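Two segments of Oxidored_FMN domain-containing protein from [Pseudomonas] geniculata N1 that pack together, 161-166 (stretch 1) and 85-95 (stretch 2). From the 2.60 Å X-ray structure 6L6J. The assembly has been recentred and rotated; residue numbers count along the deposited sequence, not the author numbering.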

# COMPACT_ATOMS: atom_id res chain seq x y z
N ARG A 161 7.51 0.52 30.38
CA ARG A 161 7.34 1.84 31.04
C ARG A 161 6.36 2.71 30.25
O ARG A 161 5.64 3.50 30.85
CB ARG A 161 8.69 2.55 31.19
CG ARG A 161 9.64 1.93 32.20
CD ARG A 161 10.59 2.97 32.82
NE ARG A 161 9.81 4.10 33.34
CZ ARG A 161 10.14 5.40 33.28
NH1 ARG A 161 11.29 5.78 32.73
NH2 ARG A 161 9.31 6.31 33.77
N ALA A 162 6.35 2.59 28.93
CA ALA A 162 5.46 3.33 28.01
C ALA A 162 4.01 2.80 28.10
O ALA A 162 3.05 3.55 27.82
CB ALA A 162 6.04 3.23 26.61
N GLY A 163 3.87 1.52 28.45
CA GLY A 163 2.58 0.85 28.70
C GLY A 163 2.13 -0.09 27.59
O GLY A 163 0.94 -0.47 27.61
N PHE A 164 3.02 -0.41 26.65
CA PHE A 164 2.79 -1.41 25.58
C PHE A 164 2.45 -2.76 26.24
O PHE A 164 3.07 -3.17 27.25
CB PHE A 164 4.01 -1.48 24.63
CG PHE A 164 4.22 -0.28 23.73
CD1 PHE A 164 3.40 -0.05 22.63
CD2 PHE A 164 5.23 0.64 23.99
CE1 PHE A 164 3.59 1.05 21.82
CE2 PHE A 164 5.42 1.74 23.17
CZ PHE A 164 4.60 1.94 22.08
N ASP A 165 1.47 -3.45 25.67
CA ASP A 165 0.96 -4.76 26.15
C ASP A 165 1.75 -5.90 25.50
O ASP A 165 1.85 -6.98 26.14
CB ASP A 165 -0.53 -4.90 25.84
CG ASP A 165 -1.34 -3.78 26.45
OD1 ASP A 165 -1.43 -3.71 27.71
OD2 ASP A 165 -1.85 -2.95 25.66
N ILE A 166 2.21 -5.67 24.27
CA ILE A 166 2.86 -6.68 23.38
C ILE A 166 4.17 -6.07 22.87
O ILE A 166 4.11 -5.03 22.17
CB ILE A 166 1.94 -7.09 22.22
CG1 ILE A 166 0.54 -7.50 22.69
CG2 ILE A 166 2.58 -8.20 21.39
CD1 ILE A 166 -0.51 -7.54 21.60
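Stretch 2 85-95: PLARVVAAVKE

When a helix ends against another helix, the polar groups released at its terminus must find partners or be covered, and the segment 161-166 illustrates how the turn itself closes the helix with two bonds back into its last turn, while a neighbouring helix packs over the carbonyls that follow. Stretch 2 enters already helical at Pro85 and stays so through most of its length, its backbone polar groups largely engaged in its own ladder: Val90 N donates to Leu86 O at 3.1 Å, Ala91 N to Ala87 O at 3.0 Å, and Lys94 N to Val90 O at 2.7 Å. Such a helix has little backbone hydrogen-bonding capacity to offer sideways, and no backbone-to-backbone hydrogen bond joins the two stretches. What it offers instead is a row of side chains and one CA-H group.

Stretch 1 leaves its helix at Gly163 in a Schellman motif, with phi at 105°; Phe164 is extended, Asp165 turns back to helical angles, and Ile166 enters a strand. The two backbones come close at the helix end, where the CA atoms of Ala162 and Ala87 are 4.6 Å apart, and diverge to 6.3 Å between the CA atoms of Phe164 and Val90; the register thus advances in the same direction along both stretches. Ala162 O lies 3.6 Å from Ala87 CA, with an angle of 147° at the hydrogen, a CA-H...O contact, which offers this carbonyl a weak C-H donor but no conventional hydrogen bond. The same oxygen is 3.6 Å from Val90 CG2. Gly163 O likewise meets only carbon from stretch 2, at 3.4 Å from Val90 CG1 and 3.7 Å from Lys94 CD, and without a CA-H...O contact. Glycine suits the site twice over: at these backbone angles a CB would jam against the preceding carbonyl oxygen, and it would also sit a tight 3.3 Å from Val90 CG1.

Val90 is the pivot of the apolar contact. Its CG2 stands 3.6 Å from the centroid of the Phe164 ring, 9° off the normal, a CH-pi contact over one face. Although CA-to-CB of Phe164 points away from the helix, chi1 in the m well brings the ring back to it, and Phe164 CE2 also reaches Leu86 CB at 4.1 Å.

The one salt bridge of the contact lies toward the later end of both stretches. Lys94 NZ pairs with Asp165, donating to OD1 at 2.9 Å and, through a weak hydrogen bond, to OD2 at 3.0 Å. Asp165 OD2 is also hydrogen-bonded elsewhere in the structure, so both carboxylate oxygens of this buried residue are satisfied, OD1 by the lysine that stretch 2 brings across.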

# COMPACT_ATOMS: atom_id res chain seq x y z
N PRO A 85 6.61 10.46 24.91
CA PRO A 85 6.03 10.56 23.56
C PRO A 85 5.25 9.32 23.10
O PRO A 85 4.15 9.48 22.57
CB PRO A 85 7.27 10.77 22.67
CG PRO A 85 8.24 11.50 23.56
CD PRO A 85 8.01 10.93 24.95
N LEU A 86 5.79 8.12 23.31
CA LEU A 86 5.13 6.86 22.86
C LEU A 86 3.98 6.47 23.80
O LEU A 86 3.05 5.79 23.32
CB LEU A 86 6.15 5.73 22.74
CG LEU A 86 7.16 5.84 21.60
CD1 LEU A 86 8.04 4.61 21.55
CD2 LEU A 86 6.48 6.05 20.25
N ALA A 87 4.04 6.88 25.07
CA ALA A 87 2.99 6.66 26.09
C ALA A 87 1.67 7.29 25.61
O ALA A 87 0.60 6.75 25.91
CB ALA A 87 3.41 7.23 27.41
N ARG A 88 1.76 8.40 24.89
CA ARG A 88 0.57 9.08 24.31
C ARG A 88 -0.08 8.15 23.27
O ARG A 88 -1.32 8.12 23.22
CB ARG A 88 0.99 10.41 23.69
CG ARG A 88 1.77 11.30 24.64
CD ARG A 88 1.19 12.68 24.78
NE ARG A 88 1.64 13.61 23.75
CZ ARG A 88 0.86 14.21 22.87
NH1 ARG A 88 -0.44 13.98 22.84
NH2 ARG A 88 1.39 15.05 21.99
N VAL A 89 0.75 7.44 22.48
CA VAL A 89 0.29 6.52 21.40
C VAL A 89 -0.48 5.39 22.08
O VAL A 89 -1.65 5.14 21.69
CB VAL A 89 1.46 5.96 20.58
CG1 VAL A 89 0.95 5.14 19.41
CG2 VAL A 89 2.41 7.06 20.09
N VAL A 90 0.15 4.75 23.07
CA VAL A 90 -0.45 3.69 23.93
C VAL A 90 -1.81 4.17 24.47
O VAL A 90 -2.78 3.41 24.36
CB VAL A 90 0.50 3.30 25.08
CG1 VAL A 90 -0.12 2.31 26.06
CG2 VAL A 90 1.81 2.74 24.51
N ALA A 91 -1.87 5.38 25.00
CA ALA A 91 -3.08 5.96 25.65
C ALA A 91 -4.22 6.06 24.64
O ALA A 91 -5.35 5.64 24.99
CB ALA A 91 -2.77 7.29 26.27
N ALA A 92 -3.94 6.54 23.43
CA ALA A 92 -4.93 6.71 22.34
C ALA A 92 -5.41 5.35 21.83
O ALA A 92 -6.53 5.28 21.25
CB ALA A 92 -4.33 7.53 21.22
N VAL A 93 -4.61 4.30 22.03
CA VAL A 93 -4.94 2.90 21.62
C VAL A 93 -5.70 2.23 22.77
O VAL A 93 -6.87 1.81 22.54
CB VAL A 93 -3.68 2.13 21.16
CG1 VAL A 93 -3.84 0.62 21.15
CG2 VAL A 93 -3.23 2.60 19.80
N LYS A 94 -5.12 2.17 23.98
CA LYS A 94 -5.71 1.46 25.15
C LYS A 94 -7.05 2.09 25.55
O LYS A 94 -7.83 1.39 26.20
CB LYS A 94 -4.72 1.42 26.32
CG LYS A 94 -3.51 0.52 26.12
CD LYS A 94 -2.71 0.22 27.36
CE LYS A 94 -3.38 -0.74 28.33
NZ LYS A 94 -3.78 -2.04 27.71
N GLU A 95 -7.30 3.34 25.17
CA GLU A 95 -8.51 4.13 25.48
C GLU A 95 -9.76 3.38 25.04
O GLU A 95 -10.68 3.32 25.83
CB GLU A 95 -8.48 5.50 24.81
CG GLU A 95 -9.83 6.20 24.85
CD GLU A 95 -9.82 7.72 24.98
OE1 GLU A 95 -8.78 8.27 25.44
OE2 GLU A 95 -10.85 8.35 24.63